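Local coordinates for protein ribonucleoside-diphosphate reductase (Pseudomonas aeruginosa, PDB 5IM3) that probably reduces ribonucleoside 5'-diphosphates to the deoxyribonucleotides needed for DNA synthesis and binds dATP as an allosteric enzyme with two ATP cones, at residues K276-E281 with L330-K335; L618-L623 with S693-Q698. All coordinates share one frame; numbering follows the deposited sequence.

Contact 1 (K276-E281 with L330-K335)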
loop_
_atom_site.group_PDB
_atom_site.type_symbol
_atom_site.label_atom_id
_atom_site.label_comp_id
_atom_site.label_asym_id
_atom_site.label_seq_id
_atom_site.Cartn_x
_atom_site.Cartn_y
_atom_site.Cartn_z
ATOM N N LYS A 276 -49.372 -28.945 -40.164
ATOM C CA LYS A 276 -50.625 -28.981 -40.908
ATOM C C LYS A 276 -51.407 -30.263 -40.659
ATOM O O LYS A 276 -52.604 -30.311 -40.963
ATOM C CB LYS A 276 -50.359 -28.835 -42.405
ATOM C CG LYS A 276 -49.882 -27.459 -42.813
ATOM C CD LYS A 276 -49.574 -27.409 -44.297
ATOM C CE LYS A 276 -49.161 -26.013 -44.720
ATOM N NZ LYS A 276 -48.746 -25.956 -46.147
ATOM N N GLU A 277 -50.765 -31.300 -40.125
ATOM C CA GLU A 277 -51.461 -32.539 -39.799
ATOM C C GLU A 277 -52.319 -32.422 -38.545
ATOM O O GLU A 277 -53.018 -33.381 -38.203
ATOM C CB GLU A 277 -50.451 -33.679 -39.631
ATOM C CG GLU A 277 -49.623 -33.970 -40.882
ATOM C CD GLU A 277 -48.512 -34.977 -40.633
ATOM O OE1 GLU A 277 -48.288 -35.342 -39.458
ATOM O OE2 GLU A 277 -47.860 -35.400 -41.612
ATOM N N PHE A 278 -52.273 -31.287 -37.851
ATOM C CA PHE A 278 -53.122 -31.060 -36.695
ATOM C C PHE A 278 -54.502 -30.590 -37.138
ATOM O O PHE A 278 -54.697 -30.111 -38.258
ATOM C CB PHE A 278 -52.508 -30.017 -35.761
ATOM C CG PHE A 278 -51.398 -30.540 -34.897
ATOM C CD1 PHE A 278 -50.095 -30.583 -35.367
ATOM C CD2 PHE A 278 -51.651 -30.968 -33.602
ATOM C CE1 PHE A 278 -49.068 -31.055 -34.569
ATOM C CE2 PHE A 278 -50.626 -31.439 -32.799
ATOM C CZ PHE A 278 -49.335 -31.482 -33.283
ATOM N N ASP A 279 -55.469 -30.730 -36.234
ATOM C CA ASP A 279 -56.820 -30.224 -36.464
ATOM C C ASP A 279 -56.839 -28.775 -35.997
ATOM O O ASP A 279 -57.114 -28.476 -34.835
ATOM C CB ASP A 279 -57.852 -31.076 -35.736
ATOM C CG ASP A 279 -59.271 -30.729 -36.129
ATOM O OD1 ASP A 279 -59.582 -29.525 -36.237
ATOM O OD2 ASP A 279 -60.074 -31.663 -36.336
ATOM N N LEU A 280 -56.545 -27.861 -36.922
ATOM C CA LEU A 280 -56.368 -26.463 -36.549
ATOM C C LEU A 280 -57.673 -25.827 -36.087
ATOM O O LEU A 280 -57.650 -24.912 -35.257
ATOM C CB LEU A 280 -55.775 -25.685 -37.721
ATOM C CG LEU A 280 -54.447 -26.246 -38.243
ATOM C CD1 LEU A 280 -53.984 -25.494 -39.481
ATOM C CD2 LEU A 280 -53.373 -26.207 -37.160
ATOM N N GLU A 281 -58.817 -26.287 -36.605
ATOM C CA GLU A 281 -60.093 -25.757 -36.135
ATOM C C GLU A 281 -60.279 -26.048 -34.651
ATOM O O GLU A 281 -60.671 -25.169 -33.875
ATOM C CB GLU A 281 -61.242 -26.348 -36.956
ATOM C CG GLU A 281 -62.574 -25.626 -36.776
ATOM C CD GLU A 281 -63.524 -26.351 -35.844
ATOM O OE1 GLU A 281 -63.068 -27.221 -35.076
ATOM O OE2 GLU A 281 -64.738 -26.061 -35.888
ATOM N N LEU A 330 -44.131 -29.886 -29.732
ATOM C CA LEU A 330 -43.832 -30.898 -28.731
ATOM C C LEU A 330 -44.771 -32.094 -28.788
ATOM O O LEU A 330 -44.500 -33.097 -28.118
ATOM C CB LEU A 330 -43.883 -30.273 -27.332
ATOM C CG LEU A 330 -42.769 -29.267 -27.020
ATOM C CD1 LEU A 330 -42.998 -28.630 -25.657
ATOM C CD2 LEU A 330 -41.396 -29.932 -27.081
ATOM N N ALA A 331 -45.850 -32.023 -29.573
ATOM C CA ALA A 331 -46.832 -33.097 -29.648
ATOM C C ALA A 331 -46.953 -33.714 -31.038
ATOM O O ALA A 331 -47.910 -34.459 -31.288
ATOM C CB ALA A 331 -48.203 -32.583 -29.195
ATOM N N ILE A 332 -46.015 -33.443 -31.951
ATOM C CA ILE A 332 -46.127 -33.960 -33.311
ATOM C C ILE A 332 -46.046 -35.478 -33.384
ATOM O O ILE A 332 -46.273 -36.043 -34.456
ATOM C CB ILE A 332 -45.043 -33.367 -34.240
ATOM C CG1 ILE A 332 -43.648 -33.596 -33.659
ATOM C CG2 ILE A 332 -45.283 -31.895 -34.479
ATOM C CD1 ILE A 332 -42.534 -33.295 -34.642
ATOM N N GLU A 333 -45.712 -36.155 -32.288
ATOM C CA GLU A 333 -45.614 -37.611 -32.288
ATOM C C GLU A 333 -46.492 -38.258 -31.227
ATOM O O GLU A 333 -46.400 -39.473 -31.017
ATOM C CB GLU A 333 -44.157 -38.047 -32.104
ATOM C CG GLU A 333 -43.268 -37.669 -33.276
ATOM C CD GLU A 333 -41.876 -38.254 -33.172
ATOM O OE1 GLU A 333 -41.710 -39.279 -32.476
ATOM O OE2 GLU A 333 -40.947 -37.686 -33.787
ATOM N N GLU A 334 -47.342 -37.484 -30.559
ATOM C CA GLU A 334 -48.303 -38.048 -29.624
ATOM C C GLU A 334 -49.409 -38.783 -30.372
ATOM O O GLU A 334 -49.734 -38.464 -31.518
ATOM C CB GLU A 334 -48.908 -36.941 -28.760
ATOM C CG GLU A 334 -47.936 -36.299 -27.783
ATOM C CD GLU A 334 -47.827 -37.071 -26.484
ATOM O OE1 GLU A 334 -48.383 -38.185 -26.403
ATOM O OE2 GLU A 334 -47.198 -36.557 -25.538
ATOM N N LYS A 335 -49.991 -39.784 -29.707
ATOM C CA LYS A 335 -51.137 -40.483 -30.282
ATOM C C LYS A 335 -52.332 -39.548 -30.421
ATOM O O LYS A 335 -52.998 -39.521 -31.461
ATOM C CB LYS A 335 -51.503 -41.691 -29.420
ATOM C CG LYS A 335 -50.392 -42.717 -29.271
ATOM C CD LYS A 335 -50.828 -43.871 -28.379
ATOM C CE LYS A 335 -49.700 -44.869 -28.169
ATOM N NZ LYS A 335 -49.280 -45.510 -29.445
#
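The type I beta turn from Ala331 to Glu334, in the loop joining helices 319-330 and 337-349, is met by the ring of Phe278 just ahead of helix 280-286. The contact is small and buries 107 Å² in all. It has no hydrogen bond across it. Phe278 does the reaching: CG lies anti to the carbonyl carbon (chi1 -78°), and the far end of the ring extends to the first two residues of the turn. Its CE1 is 3.9 Å from CG2 of Ile332. This methyl comes in at the ring edge, close to the ring plane. The CG1 arm of Ile332 sits between its backbone N and carbonyl carbon (chi1 55°). That places CG2, the shorter branch, against the phenyl ring, while the CG1 arm leads off elsewhere. At CZ the ring meets Ala331. The carbonyl O of Ala331 is 3.9 Å from CZ of Phe278, approaching obliquely. CB of Ala331 is 4.4 Å from CZ of Phe278. The oxygen is held by the turn itself, since Glu334 N donates to Ala331 O at 3.2 Å. Phe278 thus packs against one end of the bond that closes the turn.

Arg337 makes a cation-pi contact with Phe278 and a salt bridge to Glu277. Asp279 caps helix 280-286 through OD1, which accepts from Lys282 N, while its backbone N donates to Glu338. On the turn, Glu334 forms salt bridges to Arg632 and Arg707. The site is plain packing away from the dATP pockets. Its two sides are a helix N-terminus with an aspartate N-cap and a helix-to-helix link built on a type I turn, joined by an aromatic ring.

Contact 2 (L618-L623 with S693-Q698)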
loop_
_atom_site.group_PDB
_atom_site.type_symbol
_atom_site.label_atom_id
_atom_site.label_comp_id
_atom_site.label_asym_id
_atom_site.label_seq_id
_atom_site.Cartn_x
_atom_site.Cartn_y
_atom_site.Cartn_z
ATOM N N LEU A 618 -48.468 -23.214 -0.424
ATOM C CA LEU A 618 -48.137 -23.961 -1.628
ATOM C C LEU A 618 -49.326 -24.825 -2.026
ATOM O O LEU A 618 -49.813 -25.631 -1.226
ATOM C CB LEU A 618 -46.897 -24.822 -1.390
ATOM C CG LEU A 618 -46.402 -25.660 -2.571
ATOM C CD1 LEU A 618 -45.828 -24.775 -3.670
ATOM C CD2 LEU A 618 -45.370 -26.674 -2.106
ATOM N N ASP A 619 -49.802 -24.652 -3.257
ATOM C CA ASP A 619 -50.921 -25.439 -3.773
ATOM C C ASP A 619 -50.385 -26.809 -4.172
ATOM O O ASP A 619 -50.045 -27.063 -5.328
ATOM C CB ASP A 619 -51.593 -24.732 -4.943
ATOM C CG ASP A 619 -52.940 -25.335 -5.289
ATOM O OD1 ASP A 619 -53.157 -26.529 -4.988
ATOM O OD2 ASP A 619 -53.783 -24.610 -5.859
ATOM N N THR A 620 -50.312 -27.698 -3.182
ATOM C CA THR A 620 -49.819 -29.055 -3.398
ATOM C C THR A 620 -50.539 -29.742 -4.555
ATOM O O THR A 620 -49.910 -30.425 -5.371
ATOM C CB THR A 620 -49.988 -29.846 -2.096
ATOM O OG1 THR A 620 -49.191 -29.243 -1.068
ATOM C CG2 THR A 620 -49.563 -31.271 -2.254
ATOM N N ALA A 621 -51.860 -29.568 -4.645
ATOM C CA ALA A 621 -52.643 -30.275 -5.655
ATOM C C ALA A 621 -52.318 -29.779 -7.060
ATOM O O ALA A 621 -52.059 -30.578 -7.968
ATOM C CB ALA A 621 -54.135 -30.117 -5.363
ATOM N N LYS A 622 -52.335 -28.458 -7.262
ATOM C CA LYS A 622 -52.052 -27.910 -8.584
ATOM C C LYS A 622 -50.627 -28.222 -9.018
ATOM O O LYS A 622 -50.348 -28.317 -10.219
ATOM C CB LYS A 622 -52.290 -26.400 -8.586
ATOM C CG LYS A 622 -52.141 -25.743 -9.951
ATOM C CD LYS A 622 -52.333 -24.236 -9.877
ATOM C CE LYS A 622 -52.207 -23.596 -11.252
ATOM N NZ LYS A 622 -52.297 -22.111 -11.193
ATOM N N LEU A 623 -49.719 -28.392 -8.056
ATOM C CA LEU A 623 -48.323 -28.655 -8.382
ATOM C C LEU A 623 -48.160 -30.012 -9.056
ATOM O O LEU A 623 -47.384 -30.150 -10.008
ATOM C CB LEU A 623 -47.480 -28.578 -7.112
ATOM C CG LEU A 623 -45.963 -28.681 -7.266
ATOM C CD1 LEU A 623 -45.408 -27.521 -8.082
ATOM C CD2 LEU A 623 -45.326 -28.730 -5.887
ATOM N N SER A 693 -40.289 -33.198 -6.100
ATOM C CA SER A 693 -39.545 -34.429 -6.361
ATOM C C SER A 693 -40.470 -35.636 -6.390
ATOM O O SER A 693 -40.386 -36.480 -7.291
ATOM C CB SER A 693 -38.466 -34.616 -5.300
ATOM O OG SER A 693 -37.976 -35.939 -5.329
ATOM N N TYR A 694 -41.350 -35.745 -5.392
ATOM C CA TYR A 694 -42.304 -36.847 -5.354
ATOM C C TYR A 694 -43.124 -36.898 -6.638
ATOM O O TYR A 694 -43.244 -37.950 -7.273
ATOM C CB TYR A 694 -43.212 -36.690 -4.133
ATOM C CG TYR A 694 -44.095 -37.881 -3.844
ATOM C CD1 TYR A 694 -45.306 -38.048 -4.501
ATOM C CD2 TYR A 694 -43.724 -38.833 -2.902
ATOM C CE1 TYR A 694 -46.119 -39.130 -4.235
ATOM C CE2 TYR A 694 -44.533 -39.920 -2.627
ATOM C CZ TYR A 694 -45.727 -40.064 -3.299
ATOM O OH TYR A 694 -46.535 -41.143 -3.030
ATOM N N TYR A 695 -43.683 -35.755 -7.040
ATOM C CA TYR A 695 -44.523 -35.712 -8.233
ATOM C C TYR A 695 -43.715 -35.980 -9.496
ATOM O O TYR A 695 -44.170 -36.705 -10.388
ATOM C CB TYR A 695 -45.226 -34.358 -8.312
ATOM C CG TYR A 695 -46.142 -34.109 -7.139
ATOM C CD1 TYR A 695 -46.948 -35.128 -6.648
ATOM C CD2 TYR A 695 -46.189 -32.870 -6.512
ATOM C CE1 TYR A 695 -47.780 -34.925 -5.585
ATOM C CE2 TYR A 695 -47.024 -32.659 -5.439
ATOM C CZ TYR A 695 -47.812 -33.704 -4.989
ATOM O OH TYR A 695 -48.643 -33.523 -3.932
ATOM N N ALA A 696 -42.516 -35.406 -9.594
ATOM C CA ALA A 696 -41.687 -35.642 -10.769
ATOM C C ALA A 696 -41.337 -37.120 -10.895
ATOM O O ALA A 696 -41.472 -37.715 -11.971
ATOM C CB ALA A 696 -40.422 -34.785 -10.696
ATOM N N ILE A 697 -40.902 -37.736 -9.796
ATOM C CA ILE A 697 -40.598 -39.161 -9.825
ATOM C C ILE A 697 -41.855 -39.960 -10.144
ATOM O O ILE A 697 -41.824 -40.899 -10.947
ATOM C CB ILE A 697 -39.957 -39.594 -8.492
ATOM C CG1 ILE A 697 -38.573 -38.945 -8.347
ATOM C CG2 ILE A 697 -39.851 -41.122 -8.412
ATOM C CD1 ILE A 697 -37.889 -39.208 -7.021
ATOM N N GLN A 698 -42.983 -39.595 -9.526
ATOM C CA GLN A 698 -44.234 -40.293 -9.804
ATOM C C GLN A 698 -44.634 -40.149 -11.268
ATOM O O GLN A 698 -45.141 -41.099 -11.877
ATOM C CB GLN A 698 -45.340 -39.765 -8.892
ATOM C CG GLN A 698 -46.656 -40.501 -9.037
ATOM C CD GLN A 698 -47.738 -39.951 -8.134
ATOM O OE1 GLN A 698 -47.899 -38.737 -8.009
ATOM N NE2 GLN A 698 -48.484 -40.841 -7.492
#
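A very short approach stands out here: the methyl CG2 of Thr620 is modelled 3.0 Å from the hydroxyl OH of Tyr695. That is tight for a carbon and an oxygen, so the exact placing of this methyl is doubtful. The contact joins the N-terminal turn of helix 620-640 to the middle of helix 679-707. Helix 620-640 lies in the crossover between the paired parallel strands 600-608 and 659-663 of the barrel domain. No hydrogen bond links the two segments.

Tyr695 carries most of the contact. Its CB points at the other helix; chi1 of -62° sets CG beside the backbone N, and the ring spans the gap. The side chains of Thr620 and Tyr695 cross at about a right angle. The backbone O of Thr620 also lies by the ring, 3.7 Å from CE2 of Tyr695, and its approach is oblique. Nearer the base of the ring, CD2 of Tyr695 is 4.3 Å from CG of Leu623. The tyrosine therefore meets two residues one helical turn apart. Farther along helix 620-640, Glu624 and Val627 also touch the Tyr695 side chain. Leu623 in turn packs on Ala691 and Ile692 of helix 679-707.

Ahead of the helix, Asp619 is the centre of an inverse gamma turn, closed by a weak bond from Thr620 N to Leu618 O at 2.9 Å. Leu623 N donates to Asp619 O at 3.1 Å, a bond of the first helical turn. The side chain of Asp619 is the N-cap. Lys622 N lies 3.1 Å from OD1 of Asp619, with a nearly straight angle of 175° at the hydrogen; it meets that oxygen from above the carboxylate plane.

Overall arrangement
From the N terminus, contact 1 comes first and closes a mostly helical loop between 276-281 and 330-335. It ties the start of helix 280-286 to the link between helices 319-330 and 337-349. Contact 2 follows in series, closing a separate, mostly helical loop between 618-623 and 693-698. The loops neither nest nor cross. The contact centres are 28 Å apart, and the nearest atoms are about 15 Å apart. Helix 620-640 starts in contact 2, and its later residues Met633, Val637 and Ile640 touch segment 330-335. Both helices of contact 2 also send a charged side chain to the turn of contact 1. The barrel helices thereby join the all-alpha region.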